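Invasion-associated protein (Mycobacterium tuberculosis, PDB 4LJ1) probably binds peptidoglycan in the mycobacterial cell wall through an NlpC/p60 domain that has lost catalytic activity. Local coordinates at residues Met107-Val110 with Val114-Ser117; Leu16-Val21 with Ile52-Ala57. All blocks are in the same frame, centred on the assembly; numbering follows the deposited sequence.

Contact 1. Residues Met107-Val110 with Val114-Ser117; sequences MLEV and VQVS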
# COMPACT_ATOMS: atom_id res chain seq x y z
N MET A 107 -0.75 -10.01 1.44
CA MET A 107 -0.70 -8.57 1.34
C MET A 107 -1.32 -7.92 2.56
O MET A 107 -2.18 -8.49 3.20
CB MET A 107 -1.42 -8.09 0.08
CG MET A 107 -2.90 -8.37 -0.02
SD MET A 107 -3.55 -7.88 -1.64
CE MET A 107 -5.30 -8.27 -1.38
N LEU A 108 -0.90 -6.69 2.84
CA LEU A 108 -1.50 -5.84 3.86
C LEU A 108 -2.41 -4.85 3.12
O LEU A 108 -1.95 -4.11 2.26
CB LEU A 108 -0.41 -5.09 4.63
CG LEU A 108 -0.92 -4.26 5.80
CD1 LEU A 108 -1.44 -5.12 6.93
CD2 LEU A 108 0.18 -3.30 6.29
N GLU A 109 -3.70 -4.89 3.46
CA GLU A 109 -4.70 -4.09 2.82
C GLU A 109 -5.59 -3.41 3.85
O GLU A 109 -5.52 -3.70 5.04
CB GLU A 109 -5.57 -4.95 1.90
CG GLU A 109 -6.38 -5.98 2.65
CD GLU A 109 -7.44 -6.62 1.81
OE1 GLU A 109 -7.71 -6.13 0.69
OE2 GLU A 109 -8.06 -7.55 2.30
N VAL A 110 -6.46 -2.53 3.38
CA VAL A 110 -7.52 -2.00 4.22
C VAL A 110 -8.83 -2.55 3.70
O VAL A 110 -9.26 -2.24 2.60
CB VAL A 110 -7.55 -0.46 4.26
CG1 VAL A 110 -8.57 -0.01 5.30
CG2 VAL A 110 -6.18 0.10 4.59
N VAL A 114 -7.55 -2.52 8.73
CA VAL A 114 -6.25 -2.88 8.22
C VAL A 114 -5.99 -4.35 8.57
O VAL A 114 -6.17 -4.79 9.72
CB VAL A 114 -5.15 -2.02 8.90
CG1 VAL A 114 -3.77 -2.49 8.45
CG2 VAL A 114 -5.34 -0.53 8.58
N GLN A 115 -5.61 -5.15 7.57
CA GLN A 115 -5.53 -6.60 7.75
C GLN A 115 -4.63 -7.26 6.74
O GLN A 115 -4.46 -6.75 5.64
CB GLN A 115 -6.92 -7.23 7.67
CG GLN A 115 -7.54 -7.09 6.29
CD GLN A 115 -9.04 -7.27 6.27
OE1 GLN A 115 -9.69 -7.39 7.31
NE2 GLN A 115 -9.60 -7.31 5.08
N VAL A 116 -4.05 -8.40 7.12
CA VAL A 116 -3.31 -9.25 6.22
C VAL A 116 -4.30 -10.21 5.56
O VAL A 116 -5.16 -10.79 6.21
CB VAL A 116 -2.22 -10.04 6.97
CG1 VAL A 116 -1.53 -11.03 6.04
CG2 VAL A 116 -1.21 -9.10 7.63
N SER A 117 -4.17 -10.37 4.25
CA SER A 117 -5.06 -11.24 3.45
C SER A 117 -4.26 -11.87 2.33
O SER A 117 -3.32 -11.28 1.85
CB SER A 117 -6.13 -10.42 2.74
OG SER A 117 -6.85 -9.56 3.59
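Glu109 and Gln115 stand opposite each other on strands 106-110 and 114-118, neighbours in the four-stranded antiparallel sheet of the NlpC/p60 fold, with 114-118 at its edge within this chain. Their side chains cross at a slant, carboxylate and amide planes 44° apart. The N-H of Gln115 NE2 points within its own plane at Glu109 OE2, 3.2 Å away, but meets that oxygen from above the carboxylate. In one of two modelled conformers, Ser117 OG donates to Glu109 OE2 at 2.7 Å, on the anti side but well out of the carboxylate plane, opposite Gln115 NE2. Glu109 CG lies between the backbone N and carbonyl carbon (chi1 65°), and the extended chain carries OE1 to a salt bridge with Arg120.

Two hydrogen-bonded pairs fix the register; the Glu109 N to Gln115 O bond, 3.0 Å, is almost straight at 178°. On the reverse face Leu108 CD1 fits between Val114 CG1 (3.8 Å) and Val116 CG2 (4.0 Å), and Leu51 of helix 48-57 packs on Leu108, Val110 and Val114. The other face is apolar at Met107 but polar at Glu109, Gln115 and Ser117, where the Arg120 salt bridge and the Gln115 amide would favour an ionised carboxylate.

Contact 2. Residues Leu16-Val21 with Ile52-Ala57; sequences LSQRGV and IQYAYA
Two overlapping beta turns, type I from Leu16 to Arg19 and type II from Gln18 to Val21, carry the chain away from helix 5-16 and bring Ser17 and Gln18 up to Tyr54 on helix 48-57. In the NlpC/p60 fold of this protein the contact joins the loop after the first helix to a later helix, at the surface. The turns are closed by backbone bonds from Arg19 N to Leu16 O (3.2 Å) and from Val21 N to Gln18 O (3.0 Å).

No direct hydrogen bond runs from residues 16-21 to residues 52-57, and the contact area is small, 91 Å² over both sides. Gln18 and Tyr54 lie roughly at right angles, with amide and ring planes 60° apart. Gln18 CG approaches Tyr54 CE2 obliquely at 3.8 Å. A bend at chi2 (-59°) folds the Gln18 amide back, so that NE2 also lies near the phenol end of the ring while donating to Ser17 OG at 2.9 Å. That hydroxyl lies near the plane of the Tyr54 ring, at its edge, and is also bonded to Arg14 O. Arg14 reaches Tyr54 as well, through a cation-pi contact and a bond from NH2 to Tyr54 O, which ties the two helices together beside the turns.

Arg19 turns elsewhere: its NE and backbone N grip Leu16 O from opposite faces of the carbonyl plane. The polar link across the contact is a water, which donates to Ser17 OG at 2.8 Å and is hydrogen-bonded to Tyr54 OH at 2.7 Å.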
# COMPACT_ATOMS: atom_id res chain seq x y z
N LEU A 16 2.26 -3.37 9.54
CA LEU A 16 1.72 -4.41 10.41
C LEU A 16 1.30 -3.88 11.79
O LEU A 16 0.37 -4.39 12.38
CB LEU A 16 2.71 -5.57 10.57
CG LEU A 16 2.94 -6.45 9.34
CD1 LEU A 16 4.06 -7.44 9.63
CD2 LEU A 16 1.65 -7.18 8.94
N SER A 17 1.98 -2.85 12.29
CA SER A 17 1.60 -2.26 13.57
C SER A 17 0.20 -1.65 13.58
O SER A 17 -0.34 -1.37 14.64
CB SER A 17 2.61 -1.19 13.98
OG SER A 17 2.49 0.02 13.24
N GLN A 18 -0.37 -1.42 12.41
CA GLN A 18 -1.69 -0.80 12.27
C GLN A 18 -2.81 -1.81 12.03
O GLN A 18 -3.94 -1.41 11.80
CB GLN A 18 -1.67 0.24 11.14
CG GLN A 18 -0.59 1.29 11.32
CD GLN A 18 -0.75 2.04 12.63
OE1 GLN A 18 -1.80 2.63 12.89
NE2 GLN A 18 0.25 1.92 13.51
N ARG A 19 -2.52 -3.11 12.12
CA ARG A 19 -3.56 -4.11 11.97
C ARG A 19 -4.71 -3.85 12.94
O ARG A 19 -4.48 -3.53 14.11
CB ARG A 19 -3.01 -5.51 12.22
CG ARG A 19 -2.23 -6.06 11.02
CD ARG A 19 -1.56 -7.37 11.32
NE ARG A 19 -0.39 -7.19 12.16
CZ ARG A 19 0.39 -8.19 12.54
NH1 ARG A 19 1.46 -7.97 13.29
NH2 ARG A 19 0.12 -9.44 12.17
N GLY A 20 -5.92 -3.95 12.44
CA GLY A 20 -7.13 -3.73 13.21
C GLY A 20 -7.62 -2.30 13.23
O GLY A 20 -8.72 -2.06 13.70
N VAL A 21 -6.83 -1.34 12.76
CA VAL A 21 -7.31 0.04 12.68
C VAL A 21 -8.44 0.10 11.65
O VAL A 21 -8.31 -0.47 10.57
CB VAL A 21 -6.15 1.00 12.32
CG1 VAL A 21 -6.68 2.38 11.98
CG2 VAL A 21 -5.13 1.08 13.46
N ILE A 52 -0.52 3.07 3.09
CA ILE A 52 0.73 2.94 2.32
C ILE A 52 1.64 4.14 2.57
O ILE A 52 2.85 3.98 2.74
CB ILE A 52 0.43 2.76 0.80
CG1 ILE A 52 -0.25 1.45 0.51
CG2 ILE A 52 1.66 2.93 -0.04
CD1 ILE A 52 0.38 0.27 1.12
N GLN A 53 1.07 5.33 2.61
CA GLN A 53 1.89 6.53 2.94
C GLN A 53 2.53 6.40 4.32
O GLN A 53 3.70 6.69 4.48
CB GLN A 53 1.07 7.81 2.90
CG GLN A 53 0.68 8.30 1.52
CD GLN A 53 -0.01 9.65 1.58
OE1 GLN A 53 -0.68 9.97 2.56
NE2 GLN A 53 0.19 10.48 0.54
N TYR A 54 1.74 5.96 5.29
CA TYR A 54 2.27 5.79 6.64
C TYR A 54 3.44 4.80 6.64
O TYR A 54 4.51 5.04 7.20
CB TYR A 54 1.17 5.31 7.59
CG TYR A 54 1.69 5.06 8.99
CD1 TYR A 54 2.10 6.11 9.79
CD2 TYR A 54 1.86 3.75 9.48
CE1 TYR A 54 2.64 5.88 11.05
CE2 TYR A 54 2.41 3.51 10.74
CZ TYR A 54 2.78 4.59 11.52
OH TYR A 54 3.33 4.38 12.78
N ALA A 55 3.23 3.65 6.01
CA ALA A 55 4.25 2.61 6.01
C ALA A 55 5.54 3.13 5.37
O ALA A 55 6.63 3.01 5.96
CB ALA A 55 3.75 1.33 5.32
N TYR A 56 5.43 3.68 4.17
CA TYR A 56 6.62 4.08 3.41
C TYR A 56 7.31 5.33 3.95
O TYR A 56 8.47 5.56 3.62
CB TYR A 56 6.34 4.16 1.88
CG TYR A 56 6.80 2.88 1.21
CD1 TYR A 56 8.17 2.62 1.11
CD2 TYR A 56 5.92 1.89 0.75
CE1 TYR A 56 8.64 1.43 0.57
CE2 TYR A 56 6.40 0.69 0.21
CZ TYR A 56 7.76 0.48 0.11
OH TYR A 56 8.24 -0.71 -0.41
N ALA A 57 6.66 6.12 4.82
CA ALA A 57 7.36 7.19 5.51
C ALA A 57 8.49 6.60 6.36
O ALA A 57 9.46 7.30 6.65
CB ALA A 57 6.39 8.00 6.35
O HOH W 1 4.40 2.08 13.60

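How the contacts relate
Contact 1 is partly buried, whereas contact 2 lies at the surface; their centres are about 10 Å apart. The hairpin buries 435 Å² between neighbouring strands through paired backbone bonds, apolar packing and hydrogen bonds to the Glu109 carboxylate. The turn and helix bury far less and rely on van der Waals contact and one water. The two contacts share no segment, but helix 48-57 touches both: Leu51 packs under the hairpin and Tyr54 faces the turns. Strand 114-118 is joined directly to the 16-21 loop, with Val114 O 2.9 Å from Gly20 N and Val114 N 2.9 Å from Val21 O, both probable hydrogen bonds, and Val116 CG2 packs on Leu16 CD2 at 3.7 Å.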